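Side-chain contacts in carboxylic ester hydrolase (Aspergillus niger, PDB 7K4O), which probably hydrolyses ester bonds of tannins as a secreted fungal serine esterase of the tannase family: residues Thr133-Leu136 against Thr141-Tyr144; Glu335-Ser340 against Gly346-Gln351; Gly353-Ala358 against Asn364-Asp369. All coordinates share one frame; numbering follows the deposited sequence. Where two conformers were deposited one is given.

Overall arrangement
Following the chain from its N terminus, interaction 1 comes first: it closes the short loop after Leu136 and brings the loop that follows strand 115-120 back onto strand 141-142, just ahead of helix 144-169. Interaction 2 closes a hairpin between strands 337-339 and 344-346, and the chain then runs through a short loop into helix 351-361. Interaction 3 folds the segment leaving that helix back along its flank. The three closures come in series; none nests in or crosses another. Interaction 3 stands between the other two in space: Leu136 packs on the backbone of Asn364 and Gly365, while Ile349 meets Leu368 and Asp369. Interactions 1 and 2 do not touch.

Interaction 1 (Thr133-Leu136 against Thr141-Tyr144); sequences TAML and TLDY
Met135 swings CG anti to its backbone N (chi1 -166°), putting it 3.9 Å from CD1 in one of the two modelled conformers of Leu142; beyond CG the chain bends at chi2 and chi3, and the two side chains point the same way. In that conformer the methyl is shared with Leu136, whose CD2 reaches it at 3.9 Å from an obliquely set side chain. Asp143 takes the anti position as well (chi1 -175°), and its CB comes up against the carbonyls of the other segment, 3.5 Å from Met135 O and 3.6 Å from Ala134 O. The backbone here is a short antiparallel bridge that closes a five-residue loop, with Leu136 and Leu142 a non-hydrogen-bonded pair whose side chains diverge. Asp143 N donates to Met135 O at 2.8 Å, a straight bond (168° at the hydrogen), though the donor stands above the carbonyl plane. A water joins the carboxylate to the loop, donating to Asp143 OD2 and to Ala134 O. Asp143 OD1 is turned to other work: it accepts from Thr146 N and caps the start of helix 144-169, so the two oxygens serve different partners. Met135 and Leu142 also pack on Leu147 of that helix and on Leu360 of helix 351-361.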
ATOM      1  N   THR A 133      -6.683 -10.544  15.049  1.00 26.52           N
ATOM      2  CA  THR A 133      -6.975 -11.046  16.416  1.00 28.95           C
ATOM      3  C   THR A 133      -8.445 -10.856  16.782  1.00 31.12           C
ATOM      4  O   THR A 133      -8.922 -11.577  17.646  1.00 32.92           O
ATOM      5  CB  THR A 133      -6.027 -10.439  17.444  1.00 37.70           C
ATOM      6  OG1 THR A 133      -6.411  -9.083  17.721  1.00 51.51           O
ATOM      7  CG2 THR A 133      -4.608 -10.491  16.928  1.00 36.06           C
ATOM      8  N   ALA A 134      -9.187 -10.004  16.088  1.00 25.05           N
ATOM      9  CA  ALA A 134     -10.591  -9.702  16.385  1.00 25.68           C
ATOM     10  C   ALA A 134     -11.547 -10.300  15.338  1.00 23.22           C
ATOM     11  O   ALA A 134     -12.755 -10.065  15.473  1.00 23.08           O
ATOM     12  CB  ALA A 134     -10.740  -8.185  16.478  1.00 29.73           C
ATOM     13  N   MET A 135     -11.044 -10.995  14.337  1.00 22.74           N
ATOM     14  CA  MET A 135     -11.856 -11.340  13.148  1.00 22.62           C
ATOM     15  C   MET A 135     -12.802 -12.510  13.436  1.00 24.87           C
ATOM     16  O   MET A 135     -13.807 -12.596  12.705  1.00 23.05           O
ATOM     17  CB  MET A 135     -10.948 -11.650  11.959  1.00 23.13           C
ATOM     18  CG  MET A 135     -11.609 -11.701  10.624  1.00 24.63           C
ATOM     19  SD  MET A 135     -12.396 -10.151  10.097  1.00 25.93           S
ATOM     20  CE  MET A 135     -10.913  -9.250   9.664  1.00 26.07           C
ATOM     21  N   LEU A 136     -12.498 -13.386  14.403  1.00 23.26           N
ATOM     22  CA  LEU A 136     -13.295 -14.619  14.594  1.00 24.84           C
ATOM     23  C   LEU A 136     -13.983 -14.600  15.943  1.00 25.95           C
ATOM     24  O   LEU A 136     -13.338 -14.396  16.979  1.00 28.04           O
ATOM     25  CB  LEU A 136     -12.432 -15.872  14.467  1.00 24.87           C
ATOM     26  CG  LEU A 136     -11.696 -16.062  13.164  1.00 26.11           C
ATOM     27  CD1 LEU A 136     -10.815 -17.301  13.247  1.00 30.41           C
ATOM     28  CD2 LEU A 136     -12.601 -16.103  11.962  1.00 26.00           C
ATOM     29  N   THR A 141     -16.746 -18.963  12.644  1.00 23.49           N
ATOM     30  CA  THR A 141     -17.714 -17.846  12.789  1.00 24.25           C
ATOM     31  C   THR A 141     -16.979 -16.501  12.698  1.00 22.42           C
ATOM     32  O   THR A 141     -16.266 -16.149  13.624  1.00 23.47           O
ATOM     33  CB  THR A 141     -18.453 -17.934  14.118  1.00 24.70           C
ATOM     34  OG1 THR A 141     -19.012 -19.247  14.267  1.00 24.00           O
ATOM     35  CG2 THR A 141     -19.567 -16.934  14.224  1.00 25.04           C
ATOM     36  N   LEU A 142     -17.113 -15.850  11.557  1.00 23.35           N
ATOM     37  CA  LEU A 142     -16.603 -14.453  11.466  0.64 23.92           C
ATOM     38  C   LEU A 142     -17.353 -13.374  12.345  1.00 25.45           C
ATOM     39  O   LEU A 142     -18.606 -13.379  12.654  1.00 23.42           O
ATOM     40  CB  LEU A 142     -16.758 -14.055   9.997  0.64 24.17           C
ATOM     41  CG  LEU A 142     -15.650 -13.201   9.404  0.64 28.59           C
ATOM     42  CD1 LEU A 142     -14.399 -14.022   9.188  0.64 27.15           C
ATOM     43  CD2 LEU A 142     -16.109 -12.581   8.098  0.64 32.36           C
ATOM     44  N   ASP A 143     -16.552 -12.478  12.908  1.00 22.50           N
ATOM     45  CA  ASP A 143     -17.110 -11.269  13.528  1.00 24.23           C
ATOM     46  C   ASP A 143     -17.322 -10.287  12.362  1.00 21.87           C
ATOM     47  O   ASP A 143     -16.327  -9.636  11.900  1.00 22.93           O
ATOM     48  CB  ASP A 143     -16.155 -10.722  14.562  1.00 23.57           C
ATOM     49  CG  ASP A 143     -16.695  -9.551  15.349  1.00 25.73           C
ATOM     50  OD1 ASP A 143     -17.558  -8.837  14.811  1.00 25.57           O
ATOM     51  OD2 ASP A 143     -16.256  -9.354  16.510  1.00 29.19           O
ATOM     52  N   TYR A 144     -18.540 -10.199  11.853  1.00 20.99           N
ATOM     53  CA  TYR A 144     -18.811  -9.279  10.713  1.00 20.96           C
ATOM     54  C   TYR A 144     -18.536  -7.825  11.084  1.00 20.68           C
ATOM     55  O   TYR A 144     -18.188  -7.059  10.138  1.00 20.70           O
ATOM     56  CB  TYR A 144     -20.240  -9.451  10.202  1.00 22.43           C
ATOM     57  CG  TYR A 144     -20.517 -10.809   9.611  1.00 21.29           C
ATOM     58  CD1 TYR A 144     -19.882 -11.226   8.455  1.00 22.36           C
ATOM     59  CD2 TYR A 144     -21.452 -11.655  10.167  1.00 26.64           C
ATOM     60  CE1 TYR A 144     -20.114 -12.459   7.884  1.00 22.62           C
ATOM     61  CE2 TYR A 144     -21.716 -12.896   9.598  1.00 26.11           C
ATOM     62  CZ  TYR A 144     -21.051 -13.300   8.460  1.00 24.99           C
ATOM     63  OH  TYR A 144     -21.356 -14.525   7.899  1.00 25.43           O
TER
HETATM   64  O   HOH W   1     -14.074 -10.339  18.061  1.00 45.70           O

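Interaction 2 (Glu335-Ser340 against Gly346-Gln351); sequences ETQYNS and GLDIDQ. With NAG (2-acetamido-2-deoxy-beta-D-glucopyranose), chain I.
Gln337 and Asp348 cross at about a right angle where a small beta hairpin gives way to the loop leading into helix 351-361. Gln337 pairs with Gly346 as an antiparallel hydrogen-bonded pair: Gln337 N donates to Gly346 O, and Gly346 N returns the bond to Gln337 O at 2.7 Å. Beyond CG the glutamine is extended, with CG between its backbone N and carbonyl carbon (chi1 60°), and this carries the amide across to the opposite strand's continuation. There NE2 gives a hydrogen to Leu347 O at 2.8 Å, in the carbonyl plane and on a lone pair, which grips a carbonyl just past the paired residues. The carboxylate of Asp348 is turned 40° from that amide, and its CB lies 3.7 Å from Gln337 NE2. On its other flank the same CB sits 3.4 Å from Glu335 O. Thr336 sets CB against Gly346 O, while its hydroxyl OG1 bonds to Pro236 O. Further along, Asn339 ND2 is covalently joined to C1 of an N-acetylglucosamine, and OD1 of this asparagine bonds to Thr341 OG1. A water spans the two segments, lying 2.6 Å from Glu335 O and accepting from Asp348 N at 2.9 Å.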
ATOM      1  N   GLU A 335      10.701 -17.848  -0.606  1.00 34.52           N
ATOM      2  CA  GLU A 335      11.656 -18.181   0.478  1.00 34.94           C
ATOM      3  C   GLU A 335      11.440 -19.632   0.926  1.00 36.21           C
ATOM      4  O   GLU A 335      10.298 -20.056   1.182  1.00 34.84           O
ATOM      5  CB  GLU A 335      11.517 -17.265   1.692  1.00 42.38           C
ATOM      6  CG  GLU A 335      12.676 -17.420   2.678  1.00 49.99           C
ATOM      7  CD  GLU A 335      13.953 -16.660   2.298  1.00 55.68           C
ATOM      8  OE1 GLU A 335      13.988 -15.979   1.222  1.00 63.06           O
ATOM      9  OE2 GLU A 335      14.911 -16.732   3.079  1.00 64.93           O
ATOM     10  N   THR A 336      12.529 -20.408   0.924  1.00 35.84           N
ATOM     11  CA  THR A 336      12.522 -21.813   1.410  1.00 35.64           C
ATOM     12  C   THR A 336      13.142 -21.859   2.801  1.00 38.55           C
ATOM     13  O   THR A 336      13.679 -20.867   3.259  1.00 37.82           O
ATOM     14  CB  THR A 336      13.278 -22.693   0.400  1.00 35.37           C
ATOM     15  OG1 THR A 336      14.574 -22.121   0.166  1.00 38.80           O
ATOM     16  CG2 THR A 336      12.509 -22.784  -0.889  1.00 38.16           C
ATOM     17  N   GLN A 337      13.072 -23.007   3.457  1.00 41.37           N
ATOM     18  CA  GLN A 337      13.702 -23.168   4.779  1.00 43.18           C
ATOM     19  C   GLN A 337      14.590 -24.416   4.776  1.00 45.30           C
ATOM     20  O   GLN A 337      14.275 -25.433   4.097  1.00 41.47           O
ATOM     21  CB  GLN A 337      12.684 -23.247   5.907  1.00 40.74           C
ATOM     22  CG  GLN A 337      11.708 -24.398   5.794  1.00 47.68           C
ATOM     23  CD  GLN A 337      10.678 -24.353   6.902  1.00 60.03           C
ATOM     24  OE1 GLN A 337      11.007 -24.271   8.083  1.00 64.77           O
ATOM     25  NE2 GLN A 337       9.409 -24.371   6.530  1.00 62.47           N
ATOM     26  N   TYR A 338      15.664 -24.312   5.536  1.00 49.74           N
ATOM     27  CA  TYR A 338      16.699 -25.366   5.624  1.00 53.89           C
ATOM     28  C   TYR A 338      16.291 -26.379   6.693  1.00 43.80           C
ATOM     29  O   TYR A 338      16.006 -25.970   7.829  1.00 50.13           O
ATOM     30  CB  TYR A 338      18.059 -24.764   5.952  1.00 55.07           C
ATOM     31  CG  TYR A 338      19.163 -25.774   5.803  1.00 65.98           C
ATOM     32  CD1 TYR A 338      19.498 -26.264   4.550  1.00 73.27           C
ATOM     33  CD2 TYR A 338      19.856 -26.247   6.906  1.00 71.75           C
ATOM     34  CE1 TYR A 338      20.509 -27.201   4.400  1.00 79.43           C
ATOM     35  CE2 TYR A 338      20.881 -27.169   6.772  1.00 72.73           C
ATOM     36  CZ  TYR A 338      21.210 -27.639   5.512  1.00 78.65           C
ATOM     37  OH  TYR A 338      22.211 -28.554   5.361  1.00 91.93           O
ATOM     38  N   ASN A 339      16.289 -27.658   6.335  1.00 56.93           N
ATOM     39  CA  ASN A 339      16.060 -28.795   7.264  1.00 65.05           C
ATOM     40  C   ASN A 339      17.431 -29.397   7.617  1.00 67.82           C
ATOM     41  O   ASN A 339      18.130 -29.848   6.700  1.00 60.30           O
ATOM     42  CB  ASN A 339      15.109 -29.821   6.648  1.00 71.97           C
ATOM     43  CG  ASN A 339      14.701 -30.870   7.655  1.00 82.62           C
ATOM     44  OD1 ASN A 339      15.479 -31.236   8.529  1.00 85.20           O
ATOM     45  ND2 ASN A 339      13.478 -31.351   7.589  1.00 96.12           N
ATOM     46  N   SER A 340      17.822 -29.366   8.890  1.00 78.85           N
ATOM     47  CA  SER A 340      19.123 -29.904   9.374  1.00 86.06           C
ATOM     48  C   SER A 340      19.136 -31.438   9.348  1.00 85.68           C
ATOM     49  O   SER A 340      20.202 -31.986   9.038  1.00 84.70           O
ATOM     50  CB  SER A 340      19.460 -29.366  10.725  1.00 78.27           C
ATOM     51  OG  SER A 340      20.173 -28.152  10.565  1.00 89.32           O
ATOM     52  N   GLY A 346      13.505 -26.724   1.841  1.00 40.41           N
ATOM     53  CA  GLY A 346      12.143 -27.221   1.640  1.00 39.11           C
ATOM     54  C   GLY A 346      11.103 -26.115   1.773  1.00 39.95           C
ATOM     55  O   GLY A 346      11.458 -24.932   2.039  1.00 37.90           O
ATOM     56  N   LEU A 347       9.848 -26.525   1.647  1.00 39.93           N
ATOM     57  CA  LEU A 347       8.698 -25.590   1.605  1.00 39.76           C
ATOM     58  C   LEU A 347       8.667 -24.743   2.879  1.00 35.92           C
ATOM     59  O   LEU A 347       8.786 -25.265   3.996  1.00 34.47           O
ATOM     60  CB  LEU A 347       7.439 -26.437   1.424  1.00 41.38           C
ATOM     61  CG  LEU A 347       6.110 -25.695   1.473  1.00 41.12           C
ATOM     62  CD1 LEU A 347       6.032 -24.726   0.305  1.00 41.57           C
ATOM     63  CD2 LEU A 347       4.961 -26.683   1.397  1.00 39.43           C
ATOM     64  N   ASP A 348       8.442 -23.441   2.710  1.00 35.61           N
ATOM     65  CA  ASP A 348       8.197 -22.499   3.823  1.00 37.15           C
ATOM     66  C   ASP A 348       6.937 -21.689   3.474  1.00 32.47           C
ATOM     67  O   ASP A 348       7.057 -20.780   2.628  1.00 34.16           O
ATOM     68  CB  ASP A 348       9.414 -21.601   4.025  1.00 39.64           C
ATOM     69  CG  ASP A 348       9.324 -20.748   5.278  1.00 44.54           C
ATOM     70  OD1 ASP A 348       8.294 -20.824   5.989  1.00 40.77           O
ATOM     71  OD2 ASP A 348      10.299 -20.012   5.536  1.00 53.91           O
ATOM     72  N   ILE A 349       5.790 -22.077   4.026  1.00 32.75           N
ATOM     73  CA  ILE A 349       4.470 -21.532   3.585  1.00 31.74           C
ATOM     74  C   ILE A 349       4.441 -20.031   3.869  1.00 28.31           C
ATOM     75  O   ILE A 349       4.671 -19.642   5.026  1.00 31.20           O
ATOM     76  CB  ILE A 349       3.301 -22.271   4.255  1.00 33.93           C
ATOM     77  CG1 ILE A 349       3.296 -23.733   3.814  1.00 33.15           C
ATOM     78  CG2 ILE A 349       1.988 -21.588   3.882  1.00 35.68           C
ATOM     79  CD1 ILE A 349       2.387 -24.618   4.608  1.00 33.53           C
ATOM     80  N   ASP A 350       4.163 -19.241   2.842  1.00 31.91           N
ATOM     81  CA  ASP A 350       4.096 -17.774   2.998  1.00 30.91           C
ATOM     82  C   ASP A 350       3.039 -17.384   4.039  1.00 29.97           C
ATOM     83  O   ASP A 350       1.881 -17.788   3.912  1.00 32.31           O
ATOM     84  CB  ASP A 350       3.801 -17.138   1.661  1.00 30.14           C
ATOM     85  CG  ASP A 350       3.877 -15.636   1.782  1.00 35.17           C
ATOM     86  OD1 ASP A 350       4.972 -15.111   1.648  1.00 41.27           O
ATOM     87  OD2 ASP A 350       2.842 -15.037   2.112  1.00 30.95           O
ATOM     88  N   GLN A 351       3.437 -16.555   4.996  1.00 30.43           N
ATOM     89  CA  GLN A 351       2.614 -16.170   6.161  1.00 32.79           C
ATOM     90  C   GLN A 351       1.369 -15.384   5.674  1.00 29.17           C
ATOM     91  O   GLN A 351       0.293 -15.655   6.200  1.00 27.84           O
ATOM     92  CB  GLN A 351       3.451 -15.363   7.151  1.00 36.06           C
ATOM     93  CG  GLN A 351       2.802 -15.221   8.534  1.00 44.56           C
ATOM     94  CD  GLN A 351       1.686 -14.191   8.647  1.00 58.20           C
ATOM     95  OE1 GLN A 351       1.673 -13.175   7.962  1.00 60.54           O
ATOM     96  NE2 GLN A 351       0.711 -14.454   9.510  1.00 62.60           N
TER
HETATM   97  C1  NAG I 602      13.297 -32.308   8.653  0.78109.02           C
HETATM   98  C2  NAG I 602      12.073 -31.923   9.441  1.00113.69           C
HETATM   99  C3  NAG I 602      11.829 -32.881  10.584  0.86117.03           C
HETATM  100  C4  NAG I 602      11.600 -34.241   9.982  0.96121.51           C
HETATM  101  C5  NAG I 602      12.806 -34.592   9.127  0.95117.15           C
HETATM  102  C6  NAG I 602      12.516 -35.894   8.412  1.00112.48           C
HETATM  103  C7  NAG I 602      11.208 -29.730   9.748  1.00107.04           C
HETATM  104  C8  NAG I 602      11.241 -28.460  10.535  1.00103.23           C
HETATM  105  N2  NAG I 602      12.156 -30.605  10.018  0.92111.44           N
HETATM  106  O3  NAG I 602      10.660 -32.488  11.306  0.55117.72           O
HETATM  107  O4  NAG I 602      11.403 -35.187  11.035  1.00124.76           O
HETATM  108  O5  NAG I 602      13.050 -33.592   8.138  0.84117.78           O
HETATM  109  O6  NAG I 602      13.463 -36.078   7.370  1.00103.91           O
HETATM  110  O7  NAG I 602      10.348 -29.984   8.928  1.00104.41           O
HETATM  111  O   HOH W   2       8.974 -22.086   0.195  1.00 34.66           O

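Interaction 3 (Gly353-Ala358 against Asn364-Asp369); sequences GGEYIA and NGTTLD. With NAG (2-acetamido-2-deoxy-beta-D-glucopyranose), chain E.
Ala358 O meets two backbone N-H groups of the chain that turns back past it. Asn364 N donates at 2.9 Å, approaching Ala358 O nearly along the C=O axis, and Gly365 N adds a weak second bond at 3.3 Å. The carbonyl of Gly365 comes close as well, but as another acceptor it makes no bond with Ala358 O. Instead the methyl of Ala358 rests against it, with CB 3.4 Å from Gly365 O and 3.5 Å from Thr367 O.

Thr366 O lies over the helix flank, where it takes a CA-H...O contact from Glu355 CA, 3.3 Å away and bent at the hydrogen. The side chains of Glu355 and Thr366 run alongside each other in the same direction, and OE2 of the glutamate reaches the methyl CG2 of the threonine at 3.7 Å. Glu355 OE1 is satisfied within the same helix, by Gln351 NE2. Glu355 OE2 lies close to Asp132 OD2, a like-charge neighbour that may raise the proton affinity of one of the two acids.

The apolar part is made by Leu368. Its CB rests 3.8 Å from Gly354 CA, close against the helix backbone at a residue with no side chain; chi1 near -151° then turns CG and its methyls toward Ile357, Leu368 CD1 reaching Ile357 CG2 at 3.9 Å, the two side chains lying obliquely. Ile357 also packs on Trp382 of helix 376-390. At the outer end, Asn364 ND2 is covalently bonded to C1 of an N-acetylglucosamine, in an Asn-Gly-Thr sequon completed by Gly365 and Thr366. The whole is a helix with its exit segment folded back along its own flank, bearing an N-linked glycan at the turn, in a secreted enzyme of the alpha/beta-hydrolase clan.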
ATOM      1  N   GLY A 353      -0.133 -15.206   2.703  1.00 26.65           N
ATOM      2  CA  GLY A 353      -1.030 -16.042   1.911  1.00 24.39           C
ATOM      3  C   GLY A 353      -1.744 -17.060   2.781  1.00 25.38           C
ATOM      4  O   GLY A 353      -2.973 -17.222   2.660  1.00 26.34           O
ATOM      5  N   GLY A 354      -1.010 -17.731   3.659  1.00 26.52           N
ATOM      6  CA  GLY A 354      -1.591 -18.713   4.580  1.00 27.14           C
ATOM      7  C   GLY A 354      -2.605 -18.074   5.497  1.00 27.52           C
ATOM      8  O   GLY A 354      -3.675 -18.682   5.780  1.00 28.21           O
ATOM      9  N   GLU A 355      -2.309 -16.873   5.981  1.00 24.49           N
ATOM     10  CA  GLU A 355      -3.228 -16.222   6.922  1.00 23.83           C
ATOM     11  C   GLU A 355      -4.566 -15.948   6.212  1.00 20.90           C
ATOM     12  O   GLU A 355      -5.633 -16.059   6.878  1.00 23.23           O
ATOM     13  CB  GLU A 355      -2.650 -14.926   7.484  1.00 25.58           C
ATOM     14  CG  GLU A 355      -3.647 -14.190   8.381  1.00 23.87           C
ATOM     15  CD  GLU A 355      -3.062 -13.248   9.396  1.00 28.46           C
ATOM     16  OE1 GLU A 355      -1.868 -12.911   9.285  1.00 28.79           O
ATOM     17  OE2 GLU A 355      -3.799 -12.872  10.324  1.00 29.02           O
ATOM     18  N   TYR A 356      -4.578 -15.463   4.982  1.00 24.05           N
ATOM     19  CA  TYR A 356      -5.833 -15.200   4.252  1.00 22.54           C
ATOM     20  C   TYR A 356      -6.685 -16.496   4.227  1.00 23.45           C
ATOM     21  O   TYR A 356      -7.870 -16.470   4.615  1.00 23.20           O
ATOM     22  CB  TYR A 356      -5.613 -14.665   2.853  1.00 23.62           C
ATOM     23  CG  TYR A 356      -6.875 -14.650   2.034  1.00 21.97           C
ATOM     24  CD1 TYR A 356      -7.960 -13.916   2.451  1.00 22.02           C
ATOM     25  CD2 TYR A 356      -7.026 -15.376   0.871  1.00 22.84           C
ATOM     26  CE1 TYR A 356      -9.164 -13.932   1.758  1.00 22.73           C
ATOM     27  CE2 TYR A 356      -8.187 -15.326   0.116  1.00 23.99           C
ATOM     28  CZ  TYR A 356      -9.272 -14.597   0.557  1.00 22.96           C
ATOM     29  OH  TYR A 356     -10.457 -14.604  -0.126  1.00 23.56           O
ATOM     30  N   ILE A 357      -6.089 -17.594   3.801  1.00 24.28           N
ATOM     31  CA  ILE A 357      -6.867 -18.872   3.711  1.00 25.37           C
ATOM     32  C   ILE A 357      -7.359 -19.277   5.094  1.00 25.06           C
ATOM     33  O   ILE A 357      -8.563 -19.593   5.254  1.00 26.62           O
ATOM     34  CB  ILE A 357      -6.062 -19.972   3.006  1.00 26.41           C
ATOM     35  CG1 ILE A 357      -5.651 -19.553   1.595  1.00 25.06           C
ATOM     36  CG2 ILE A 357      -6.849 -21.294   3.031  1.00 27.23           C
ATOM     37  CD1 ILE A 357      -6.746 -19.007   0.705  1.00 27.19           C
ATOM     38  N   ALA A 358      -6.489 -19.282   6.097  1.00 24.24           N
ATOM     39  CA  ALA A 358      -6.869 -19.751   7.445  1.00 24.45           C
ATOM     40  C   ALA A 358      -7.932 -18.832   8.062  1.00 24.06           C
ATOM     41  O   ALA A 358      -8.869 -19.322   8.723  1.00 24.79           O
ATOM     42  CB  ALA A 358      -5.659 -19.874   8.331  1.00 26.72           C
ATOM     43  N   ASN A 364     -10.705 -20.289  10.734  1.00 26.87           N
ATOM     44  CA  ASN A 364     -10.333 -21.053  11.948  1.00 29.09           C
ATOM     45  C   ASN A 364      -8.859 -20.986  12.290  1.00 35.46           C
ATOM     46  O   ASN A 364      -8.405 -21.925  12.966  1.00 35.72           O
ATOM     47  CB  ASN A 364     -10.761 -22.513  11.794  1.00 30.49           C
ATOM     48  CG  ASN A 364     -10.133 -23.233  10.631  1.00 34.00           C
ATOM     49  OD1 ASN A 364      -9.184 -22.734  10.007  1.00 30.74           O
ATOM     50  ND2 ASN A 364     -10.631 -24.448  10.355  1.00 31.06           N
ATOM     51  N   GLY A 365      -8.145 -19.937  11.905  1.00 29.01           N
ATOM     52  CA  GLY A 365      -6.752 -19.754  12.329  1.00 30.85           C
ATOM     53  C   GLY A 365      -6.122 -18.586  11.623  1.00 32.28           C
ATOM     54  O   GLY A 365      -6.807 -17.891  10.846  1.00 27.81           O
ATOM     55  N   THR A 366      -4.834 -18.392  11.866  1.00 29.36           N
ATOM     56  CA  THR A 366      -4.037 -17.317  11.226  1.00 31.73           C
ATOM     57  C   THR A 366      -2.841 -17.924  10.497  1.00 33.26           C
ATOM     58  O   THR A 366      -2.094 -17.191   9.873  1.00 32.49           O
ATOM     59  CB  THR A 366      -3.643 -16.245  12.246  1.00 35.50           C
ATOM     60  OG1 THR A 366      -2.985 -16.909  13.325  1.00 35.81           O
ATOM     61  CG2 THR A 366      -4.839 -15.460  12.749  1.00 36.07           C
ATOM     62  N   THR A 367      -2.721 -19.241  10.508  1.00 32.57           N
ATOM     63  CA  THR A 367      -1.601 -19.969   9.867  0.51 36.50           C
ATOM     64  C   THR A 367      -2.169 -21.180   9.148  1.00 35.11           C
ATOM     65  O   THR A 367      -3.063 -21.818   9.713  1.00 37.57           O
ATOM     66  CB  THR A 367      -0.546 -20.383  10.910  0.51 37.21           C
ATOM     67  OG1 THR A 367      -0.047 -19.187  11.502  0.51 43.59           O
ATOM     68  CG2 THR A 367       0.595 -21.194  10.333  0.51 38.24           C
ATOM     69  N   LEU A 368      -1.639 -21.458   7.990  1.00 34.33           N
ATOM     70  CA  LEU A 368      -1.934 -22.685   7.231  1.00 40.54           C
ATOM     71  C   LEU A 368      -0.789 -23.675   7.500  1.00 43.78           C
ATOM     72  O   LEU A 368       0.416 -23.305   7.330  1.00 40.99           O
ATOM     73  CB  LEU A 368      -2.020 -22.242   5.778  1.00 41.95           C
ATOM     74  CG  LEU A 368      -2.926 -23.041   4.874  1.00 39.45           C
ATOM     75  CD1 LEU A 368      -4.347 -23.116   5.422  1.00 38.66           C
ATOM     76  CD2 LEU A 368      -2.864 -22.457   3.491  1.00 37.30           C
ATOM     77  N   ASP A 369      -1.121 -24.895   7.911  1.00 50.83           N
ATOM     78  CA  ASP A 369      -0.118 -25.906   8.377  1.00 56.43           C
ATOM     79  C   ASP A 369       0.420 -26.729   7.206  1.00 48.07           C
ATOM     80  O   ASP A 369       1.493 -27.340   7.337  1.00 52.81           O
ATOM     81  CB  ASP A 369      -0.694 -26.888   9.406  1.00 66.76           C
ATOM     82  CG  ASP A 369      -0.988 -26.273  10.769  1.00 81.46           C
ATOM     83  OD1 ASP A 369      -0.450 -25.171  11.063  1.00 89.05           O
ATOM     84  OD2 ASP A 369      -1.762 -26.893  11.534  1.00 94.28           O
TER
HETATM   85  C1  NAG E   1     -10.211 -25.323   9.318  0.75 27.50           C
HETATM   86  C2  NAG E   1     -10.046 -26.817   9.761  0.93 34.89           C
HETATM   87  C3  NAG E   1      -9.744 -27.692   8.587  0.85 37.49           C
HETATM   88  C4  NAG E   1     -10.901 -27.529   7.572  1.00 43.71           C
HETATM   89  C5  NAG E   1     -11.044 -26.056   7.215  0.89 36.98           C
HETATM   90  C6  NAG E   1     -12.292 -25.857   6.360  0.93 46.27           C
HETATM   91  C7  NAG E   1      -9.201 -26.991  12.066  1.00 45.53           C
HETATM   92  C8  NAG E   1      -7.962 -27.010  12.902  0.71 45.12           C
HETATM   93  N2  NAG E   1      -8.999 -26.866  10.768  0.94 38.06           N
HETATM   94  O3  NAG E   1      -9.715 -28.978   9.206  0.88 41.06           O
HETATM   95  O4  NAG E   1     -10.577 -28.144   6.316  0.96 53.39           O
HETATM   96  O5  NAG E   1     -11.223 -25.305   8.369  0.76 28.25           O
HETATM   97  O6  NAG E   1     -13.500 -25.788   7.157  0.77 46.11           O
HETATM   98  O7  NAG E   1     -10.290 -27.142  12.552  1.00 54.38           O